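Local coordinates for uncharacterized protein (Parabacteroides distasonis, PDB 4KW2) that is of unknown function but folds as a xylose isomerase-like TIM barrel, consistent with an isomerase or a related enzyme of that family, at residues A[53-58]-A[107-112]. Numbering follows the deposited sequence.
Sequences AFFFQE and DKFFAF
A single ring, that of Phe55, carries the whole of one side of this contact, reaching from a loop to meet two phenylalanines one helical turn apart, Phe109 and Phe112. The example shows how three aromatic side chains can join a loop to a helix with their backbones still far apart: the nearest CA atoms, those of Phe55 and Phe109, are 10.2 Å from each other. The tip of the Phe55 ring does most of the touching. Its CZ lies 3.7 Å from CD1 of Phe109 and 3.6 Å from CD2 of Phe112, while its two flanks divide the work, CE2 turning to Phe109 and CE1 to CE2 of Phe112. Phe109 presents its edge to the face of Phe55 in an offset edge-to-face pair, the planes inclined at 65° and the centroids 5.6 Å apart. Phe112 meets the same ring obliquely, its plane nearly perpendicular at 85°. Both helix residues hold CG trans to the backbone N (chi1 173° in Phe109), which extends their rings from the helix to the loop residue. Replacing Phe55 with an alanine would probably open a gap between loop and helix, leaving the rings of Phe109 and Phe112 without the ring that fills the space between loop and helix. All three side chains are buried, and the cluster continues beyond them: Phe95 of strand 91-98 packs against each, and Trp216 of a second subunit stacks on Phe55 and also packs on Phe109. In the barrel, the loop following strand 50-53 is thereby tied to helix 103-116, with strand 91-98 adjoining both and Val121 of strand 120-123 packing against Phe109.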
loop_
_atom_site.group_PDB
_atom_site.type_symbol
_atom_site.label_atom_id
_atom_site.label_comp_id
_atom_site.label_asym_id
_atom_site.label_seq_id
_atom_site.Cartn_x
_atom_site.Cartn_y
_atom_site.Cartn_z
ATOM N N ALA A 53 17.289 7.079 11.509
ATOM C CA ALA A 53 16.931 8.289 10.782
ATOM C C ALA A 53 17.187 8.188 9.276
ATOM O O ALA A 53 18.235 7.708 8.836
ATOM C CB ALA A 53 17.649 9.487 11.370
ATOM N N PHE A 54 16.208 8.651 8.505
ATOM C CA PHE A 54 16.313 8.749 7.060
ATOM C C PHE A 54 16.787 10.154 6.688
ATOM O O PHE A 54 16.443 11.142 7.356
ATOM C CB PHE A 54 14.962 8.447 6.394
ATOM C CG PHE A 54 13.977 9.583 6.482
ATOM C CD1 PHE A 54 13.192 9.759 7.619
ATOM C CD2 PHE A 54 13.856 10.491 5.449
ATOM C CE1 PHE A 54 12.307 10.821 7.712
ATOM C CE2 PHE A 54 12.969 11.553 5.536
ATOM C CZ PHE A 54 12.193 11.715 6.668
ATOM N N PHE A 55 17.548 10.239 5.602
ATOM C CA PHE A 55 18.134 11.494 5.144
ATOM C C PHE A 55 17.132 12.378 4.403
ATOM O O PHE A 55 16.113 11.906 3.880
ATOM C CB PHE A 55 19.318 11.211 4.215
ATOM C CG PHE A 55 20.611 10.889 4.920
ATOM C CD1 PHE A 55 20.651 10.545 6.264
ATOM C CD2 PHE A 55 21.801 10.898 4.205
ATOM C CE1 PHE A 55 21.853 10.250 6.887
ATOM C CE2 PHE A 55 23.001 10.603 4.819
ATOM C CZ PHE A 55 23.027 10.270 6.161
ATOM N N PHE A 56 17.472 13.665 4.372
ATOM C CA PHE A 56 16.740 14.739 3.688
ATOM C C PHE A 56 15.515 15.253 4.436
ATOM O O PHE A 56 14.768 16.072 3.908
ATOM C CB PHE A 56 16.434 14.380 2.227
ATOM C CG PHE A 56 17.668 14.027 1.437
ATOM C CD1 PHE A 56 18.606 15.002 1.133
ATOM C CD2 PHE A 56 17.910 12.718 1.028
ATOM C CE1 PHE A 56 19.757 14.685 0.424
ATOM C CE2 PHE A 56 19.054 12.399 0.313
ATOM C CZ PHE A 56 19.979 13.382 0.013
ATOM N N GLN A 57 15.341 14.819 5.681
ATOM C CA GLN A 57 14.359 15.440 6.561
ATOM C C GLN A 57 14.894 16.788 7.037
ATOM O O GLN A 57 16.049 16.885 7.468
ATOM C CB GLN A 57 14.067 14.557 7.775
ATOM C CG GLN A 57 12.834 14.998 8.551
ATOM C CD GLN A 57 12.481 14.066 9.695
ATOM O OE1 GLN A 57 13.348 13.421 10.277
ATOM N NE2 GLN A 57 11.200 13.989 10.019
ATOM N N GLU A 58 14.051 17.813 6.970
ATOM C CA GLU A 58 14.362 19.107 7.560
ATOM C C GLU A 58 14.693 18.903 9.039
ATOM O O GLU A 58 13.986 18.192 9.753
ATOM C CB GLU A 58 13.170 20.055 7.402
ATOM C CG GLU A 58 13.287 21.399 8.121
ATOM C CD GLU A 58 14.054 22.448 7.331
ATOM O OE1 GLU A 58 14.721 22.092 6.328
ATOM O OE2 GLU A 58 13.991 23.637 7.726
ATOM N N ASP A 107 31.333 6.107 1.289
ATOM C CA ASP A 107 32.390 6.606 2.166
ATOM C C ASP A 107 31.895 7.759 3.034
ATOM O O ASP A 107 32.063 7.740 4.254
ATOM C CB ASP A 107 33.600 7.052 1.342
ATOM C CG ASP A 107 34.796 7.387 2.204
ATOM O OD1 ASP A 107 35.282 6.492 2.930
ATOM O OD2 ASP A 107 35.254 8.548 2.156
ATOM N N LYS A 108 31.270 8.749 2.403
ATOM C CA LYS A 108 30.740 9.913 3.121
ATOM C C LYS A 108 29.643 9.536 4.126
ATOM O O LYS A 108 29.570 10.105 5.214
ATOM C CB LYS A 108 30.194 10.945 2.136
ATOM C CG LYS A 108 31.252 11.665 1.314
ATOM C CD LYS A 108 30.589 12.475 0.203
ATOM C CE LYS A 108 31.597 13.115 -0.738
ATOM N NZ LYS A 108 32.061 14.443 -0.264
ATOM N N PHE A 109 28.802 8.577 3.750
ATOM C CA PHE A 109 27.712 8.093 4.600
ATOM C C PHE A 109 28.232 7.407 5.875
ATOM O O PHE A 109 27.763 7.705 6.980
ATOM C CB PHE A 109 26.825 7.149 3.787
ATOM C CG PHE A 109 25.759 6.451 4.586
ATOM C CD1 PHE A 109 24.659 7.144 5.066
ATOM C CD2 PHE A 109 25.830 5.081 4.812
ATOM C CE1 PHE A 109 23.670 6.490 5.785
ATOM C CE2 PHE A 109 24.843 4.425 5.520
ATOM C CZ PHE A 109 23.761 5.129 6.008
ATOM N N PHE A 110 29.203 6.508 5.717
ATOM C CA PHE A 110 29.824 5.830 6.859
ATOM C C PHE A 110 30.604 6.790 7.756
ATOM O O PHE A 110 30.590 6.646 8.975
ATOM C CB PHE A 110 30.758 4.709 6.391
ATOM C CG PHE A 110 30.067 3.392 6.180
ATOM C CD1 PHE A 110 29.322 3.157 5.032
ATOM C CD2 PHE A 110 30.165 2.386 7.127
ATOM C CE1 PHE A 110 28.684 1.948 4.835
ATOM C CE2 PHE A 110 29.530 1.170 6.937
ATOM C CZ PHE A 110 28.788 0.951 5.789
ATOM N N ALA A 111 31.300 7.752 7.154
ATOM C CA ALA A 111 32.017 8.774 7.923
ATOM C C ALA A 111 31.041 9.590 8.764
ATOM O O ALA A 111 31.298 9.863 9.933
ATOM C CB ALA A 111 32.802 9.694 6.997
ATOM N N PHE A 112 29.921 9.971 8.158
ATOM C CA PHE A 112 28.887 10.740 8.844
ATOM C C PHE A 112 28.254 9.950 9.991
ATOM O O PHE A 112 28.134 10.453 11.102
ATOM C CB PHE A 112 27.803 11.174 7.858
ATOM C CG PHE A 112 26.659 11.892 8.504
ATOM C CD1 PHE A 112 26.816 13.188 8.968
ATOM C CD2 PHE A 112 25.424 11.273 8.655
ATOM C CE1 PHE A 112 25.761 13.859 9.566
ATOM C CE2 PHE A 112 24.368 11.936 9.256
ATOM C CZ PHE A 112 24.536 13.234 9.708
#